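Local coordinates for protein LigF (Sphingobium sp. SYK-6, PDB 4XT0) that cleaves beta-aryl ether bonds in lignin-derived compounds with the help of glutathione, as a beta-etherase of the glutathione S-transferase superfamily, at residues A15-E26 with Y193-I203. Residues are numbered along the deposited sequence; the frame is centred on the assembly and turned at random.
Sequences ANSLKPLATLYE and YSLADICNFAI. With GSH (glutathione), chain B.
The Tyr-193 ring meets the Glu-26 carboxylate obliquely, their planes 52° apart, and Tyr-193 OH gives a weak hydrogen bond of 2.9 Å to Glu-26 OE2. The first torsion of Tyr-193 (chi1 -176°) swings the ring away from its own backbone N and out to this acid, whose OE1 accepts from Asn-86 and whose OE2 forms a salt bridge with Arg-236, itself in cation-pi contact with Tyr-193. A glutamine in place of Glu-26 would probably leave Arg-236 without its charged mate. At the edge of the other ring, near its plane, Leu-18 CD2 lies 4.0 Å from Phe-201 CD2. The same methyl lies 3.7 Å from Ala-202 CB; a small side chain here is consistent with the close approach of the two helix segments, 7.9 Å between axes. Helix 15-26, the first of the thioredoxin-like domain, runs roughly antiparallel, at 147°, to helix 195-203 of the all-helical C-terminal domain, at the interdomain interface of the GST fold. Lys-19 suits this interface because its extended methylenes pack on the helix, CD 3.7 Å from Cys-199 SG, while NZ carries its charge to a salt bridge with Asp-107 and a hydrogen bond with Ser-70. Beta-branched Ile-198 puts CG2 4.1 Å from Ala-22 CB. Thr-23 OG1 donates to Lys-19 O from above the carbonyl plane, which lets this polar atom sit against Leu-195 CD2 and Ile-198 CD1. Asn-16 ND2 approaches the glutathione sulfur SG2 to 3.3 Å.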
loop_
_atom_site.group_PDB
_atom_site.type_symbol
_atom_site.label_atom_id
_atom_site.label_comp_id
_atom_site.label_asym_id
_atom_site.label_seq_id
_atom_site.Cartn_x
_atom_site.Cartn_y
_atom_site.Cartn_z
ATOM N N ALA A 15 4.579 -0.699 -15.962
ATOM C CA ALA A 15 4.751 -0.509 -14.527
ATOM C C ALA A 15 3.798 0.551 -13.986
ATOM O O ALA A 15 2.636 0.615 -14.392
ATOM C CB ALA A 15 6.230 -0.146 -14.208
ATOM N N ASN A 16 4.273 1.401 -13.083
ATOM C CA ASN A 16 3.344 2.277 -12.369
ATOM C C ASN A 16 2.707 3.318 -13.290
ATOM O O ASN A 16 1.554 3.710 -13.093
ATOM C CB ASN A 16 4.055 2.949 -11.193
ATOM C CG ASN A 16 4.306 1.982 -10.054
ATOM O OD1 ASN A 16 3.373 1.355 -9.547
ATOM N ND2 ASN A 16 5.566 1.824 -9.670
ATOM N N SER A 17 3.445 3.730 -14.317
ATOM C CA SER A 17 2.940 4.692 -15.309
ATOM C C SER A 17 1.699 4.189 -16.060
ATOM O O SER A 17 0.830 4.973 -16.428
ATOM C CB SER A 17 4.044 5.033 -16.329
ATOM O OG SER A 17 5.084 5.801 -15.742
ATOM N N LEU A 18 1.636 2.888 -16.325
ATOM C CA LEU A 18 0.521 2.354 -17.096
ATOM C C LEU A 18 -0.841 2.592 -16.414
ATOM O O LEU A 18 -1.840 2.785 -17.100
ATOM C CB LEU A 18 0.729 0.849 -17.368
ATOM C CG LEU A 18 -0.340 0.165 -18.244
ATOM C CD1 LEU A 18 0.264 -0.940 -19.116
ATOM C CD2 LEU A 18 -1.479 -0.411 -17.400
ATOM N N LYS A 19 -0.880 2.585 -15.080
ATOM C CA LYS A 19 -2.151 2.639 -14.357
ATOM C C LYS A 19 -2.953 3.901 -14.722
ATOM O O LYS A 19 -4.056 3.774 -15.255
ATOM C CB LYS A 19 -1.934 2.543 -12.836
ATOM C CG LYS A 19 -1.096 1.321 -12.357
ATOM C CD LYS A 19 -1.082 1.268 -10.812
ATOM C CE LYS A 19 -0.001 0.342 -10.232
ATOM N NZ LYS A 19 0.131 0.541 -8.744
ATOM N N PRO A 20 -2.404 5.123 -14.481
ATOM C CA PRO A 20 -3.261 6.256 -14.892
ATOM C C PRO A 20 -3.367 6.451 -16.405
ATOM O O PRO A 20 -4.342 7.047 -16.887
ATOM C CB PRO A 20 -2.581 7.478 -14.235
ATOM C CG PRO A 20 -1.130 7.088 -14.099
ATOM C CD PRO A 20 -1.139 5.572 -13.861
ATOM N N LEU A 21 -2.391 5.953 -17.154
ATOM C CA LEU A 21 -2.439 6.071 -18.602
ATOM C C LEU A 21 -3.625 5.270 -19.140
ATOM O O LEU A 21 -4.426 5.777 -19.932
ATOM C CB LEU A 21 -1.111 5.604 -19.212
ATOM C CG LEU A 21 -0.698 6.050 -20.617
ATOM C CD1 LEU A 21 -0.611 7.562 -20.717
ATOM C CD2 LEU A 21 0.640 5.402 -21.013
ATOM N N ALA A 22 -3.744 4.015 -18.702
ATOM C CA ALA A 22 -4.869 3.165 -19.113
ATOM C C ALA A 22 -6.213 3.759 -18.634
ATOM O O ALA A 22 -7.201 3.754 -19.359
ATOM C CB ALA A 22 -4.685 1.737 -18.574
ATOM N N THR A 23 -6.235 4.277 -17.411
ATOM C CA THR A 23 -7.443 4.898 -16.864
ATOM C C THR A 23 -7.914 6.065 -17.744
ATOM O O THR A 23 -9.088 6.159 -18.072
ATOM C CB THR A 23 -7.199 5.369 -15.418
ATOM O OG1 THR A 23 -6.822 4.236 -14.625
ATOM C CG2 THR A 23 -8.468 6.011 -14.796
ATOM N N LEU A 24 -6.981 6.922 -18.157
ATOM C CA LEU A 24 -7.301 8.073 -18.998
ATOM C C LEU A 24 -7.900 7.649 -20.342
ATOM O O LEU A 24 -8.902 8.211 -20.797
ATOM C CB LEU A 24 -6.038 8.931 -19.226
ATOM C CG LEU A 24 -5.561 9.713 -17.989
ATOM C CD1 LEU A 24 -4.077 10.085 -18.120
ATOM C CD2 LEU A 24 -6.451 10.951 -17.756
ATOM N N TYR A 25 -7.295 6.651 -20.979
ATOM C CA TYR A 25 -7.802 6.175 -22.268
ATOM C C TYR A 25 -9.121 5.434 -22.112
ATOM O O TYR A 25 -9.983 5.517 -22.967
ATOM C CB TYR A 25 -6.795 5.247 -22.953
ATOM C CG TYR A 25 -5.662 5.958 -23.647
ATOM C CD1 TYR A 25 -5.828 6.496 -24.917
ATOM C CD2 TYR A 25 -4.415 6.081 -23.034
ATOM C CE1 TYR A 25 -4.789 7.146 -25.557
ATOM C CE2 TYR A 25 -3.373 6.736 -23.660
ATOM C CZ TYR A 25 -3.565 7.266 -24.924
ATOM O OH TYR A 25 -2.528 7.903 -25.560
ATOM N N GLU A 26 -9.280 4.687 -21.023
ATOM C CA GLU A 26 -10.533 3.947 -20.836
ATOM C C GLU A 26 -11.695 4.906 -20.618
ATOM O O GLU A 26 -12.837 4.616 -20.996
ATOM C CB GLU A 26 -10.432 2.970 -19.661
ATOM C CG GLU A 26 -9.530 1.772 -19.929
ATOM C CD GLU A 26 -10.208 0.656 -20.727
ATOM O OE1 GLU A 26 -11.359 0.833 -21.198
ATOM O OE2 GLU A 26 -9.568 -0.406 -20.903
ATOM N N TYR A 193 -14.603 -5.455 -15.285
ATOM C CA TYR A 193 -13.357 -4.712 -15.431
ATOM C C TYR A 193 -13.295 -3.481 -14.548
ATOM O O TYR A 193 -14.227 -2.672 -14.543
ATOM C CB TYR A 193 -13.211 -4.314 -16.889
ATOM C CG TYR A 193 -11.936 -3.615 -17.294
ATOM C CD1 TYR A 193 -10.740 -4.310 -17.390
ATOM C CD2 TYR A 193 -11.951 -2.267 -17.657
ATOM C CE1 TYR A 193 -9.574 -3.685 -17.816
ATOM C CE2 TYR A 193 -10.793 -1.625 -18.093
ATOM C CZ TYR A 193 -9.610 -2.345 -18.172
ATOM O OH TYR A 193 -8.459 -1.750 -18.624
ATOM N N SER A 194 -12.193 -3.330 -13.808
ATOM C CA SER A 194 -12.084 -2.241 -12.846
ATOM C C SER A 194 -10.630 -1.825 -12.701
ATOM O O SER A 194 -9.740 -2.394 -13.350
ATOM C CB SER A 194 -12.652 -2.662 -11.484
ATOM O OG SER A 194 -11.732 -3.503 -10.775
ATOM N N LEU A 195 -10.402 -0.821 -11.858
ATOM C CA LEU A 195 -9.051 -0.409 -11.466
ATOM C C LEU A 195 -8.219 -1.593 -10.926
ATOM O O LEU A 195 -7.001 -1.586 -11.061
ATOM C CB LEU A 195 -9.100 0.704 -10.405
ATOM C CG LEU A 195 -9.752 2.036 -10.805
ATOM C CD1 LEU A 195 -9.603 3.044 -9.665
ATOM C CD2 LEU A 195 -9.173 2.577 -12.118
ATOM N N ALA A 196 -8.868 -2.596 -10.326
ATOM C CA ALA A 196 -8.139 -3.807 -9.904
ATOM C C ALA A 196 -7.419 -4.453 -11.073
ATOM O O ALA A 196 -6.231 -4.806 -10.965
ATOM C CB ALA A 196 -9.081 -4.835 -9.265
ATOM N N ASP A 197 -8.144 -4.654 -12.174
ATOM C CA ASP A 197 -7.537 -5.256 -13.361
ATOM C C ASP A 197 -6.419 -4.379 -13.913
ATOM O O ASP A 197 -5.338 -4.874 -14.227
ATOM C CB ASP A 197 -8.601 -5.532 -14.431
ATOM C CG ASP A 197 -9.724 -6.407 -13.896
ATOM O OD1 ASP A 197 -9.503 -7.639 -13.741
ATOM O OD2 ASP A 197 -10.813 -5.861 -13.595
ATOM N N ILE A 198 -6.670 -3.075 -14.002
ATOM C CA ILE A 198 -5.690 -2.140 -14.560
ATOM C C ILE A 198 -4.384 -2.127 -13.736
ATOM O O ILE A 198 -3.282 -2.245 -14.287
ATOM C CB ILE A 198 -6.290 -0.701 -14.643
ATOM C CG1 ILE A 198 -7.278 -0.597 -15.805
ATOM C CG2 ILE A 198 -5.197 0.348 -14.795
ATOM C CD1 ILE A 198 -8.107 0.708 -15.767
ATOM N N CYS A 199 -4.511 -2.026 -12.415
ATOM C CA CYS A 199 -3.327 -1.938 -11.556
ATOM C C CYS A 199 -2.512 -3.231 -11.605
ATOM O O CYS A 199 -1.278 -3.194 -11.602
ATOM C CB CYS A 199 -3.727 -1.611 -10.113
ATOM S SG CYS A 199 -4.417 0.081 -9.881
ATOM N N ASN A 200 -3.193 -4.372 -11.658
ATOM C CA ASN A 200 -2.495 -5.642 -11.733
ATOM C C ASN A 200 -1.919 -5.886 -13.124
ATOM O O ASN A 200 -0.823 -6.451 -13.257
ATOM C CB ASN A 200 -3.427 -6.791 -11.334
ATOM C CG ASN A 200 -3.519 -6.960 -9.842
ATOM O OD1 ASN A 200 -2.685 -7.633 -9.236
ATOM N ND2 ASN A 200 -4.526 -6.337 -9.231
ATOM N N PHE A 201 -2.654 -5.457 -14.149
ATOM C CA PHE A 201 -2.200 -5.586 -15.542
ATOM C C PHE A 201 -0.940 -4.763 -15.744
ATOM O O PHE A 201 -0.043 -5.164 -16.482
ATOM C CB PHE A 201 -3.302 -5.140 -16.523
ATOM C CG PHE A 201 -2.921 -5.235 -17.982
ATOM C CD1 PHE A 201 -3.089 -6.418 -18.679
ATOM C CD2 PHE A 201 -2.441 -4.127 -18.664
ATOM C CE1 PHE A 201 -2.763 -6.517 -20.038
ATOM C CE2 PHE A 201 -2.107 -4.209 -20.022
ATOM C CZ PHE A 201 -2.279 -5.403 -20.710
ATOM N N ALA A 202 -0.872 -3.608 -15.078
ATOM C CA ALA A 202 0.309 -2.738 -15.160
ATOM C C ALA A 202 1.590 -3.492 -14.795
ATOM O O ALA A 202 2.640 -3.287 -15.420
ATOM C CB ALA A 202 0.137 -1.505 -14.244
ATOM N N ILE A 203 1.493 -4.368 -13.793
ATOM C CA ILE A 203 2.631 -5.209 -13.373
ATOM C C ILE A 203 2.724 -6.504 -14.173
ATOM O O ILE A 203 3.809 -6.913 -14.575
ATOM C CB ILE A 203 2.544 -5.578 -11.849
ATOM C CG1 ILE A 203 2.293 -4.327 -10.997
ATOM C CG2 ILE A 203 3.799 -6.339 -11.395
ATOM C CD1 ILE A 203 3.261 -3.158 -11.269
HETATM N N1 GSH B . 4.488 4.653 -5.167
HETATM C CA1 GSH B . 4.773 5.306 -6.453
HETATM C C1 GSH B . 3.611 5.181 -7.433
HETATM O O11 GSH B . 3.374 6.082 -8.215
HETATM O O12 GSH B . 2.846 4.080 -7.468
HETATM C CB1 GSH B . 6.029 4.647 -7.059
HETATM C CG1 GSH B . 6.426 5.429 -8.307
HETATM C CD1 GSH B . 7.590 4.742 -8.998
HETATM O OE1 GSH B . 8.175 3.830 -8.449
HETATM N N2 GSH B . 7.963 5.157 -10.225
HETATM C CA2 GSH B . 9.089 4.517 -10.923
HETATM C C2 GSH B . 10.177 5.547 -11.154
HETATM O O2 GSH B . 9.880 6.727 -11.202
HETATM C CB2 GSH B . 8.620 4.020 -12.297
HETATM S SG2 GSH B . 7.503 2.587 -12.168
HETATM N N3 GSH B . 11.477 5.168 -11.324
HETATM C CA3 GSH B . 12.494 6.202 -11.581
HETATM C C3 GSH B . 13.442 6.439 -10.425
HETATM O O31 GSH B . 14.494 7.000 -10.639
HETATM O O32 GSH B . 13.134 6.048 -9.171
#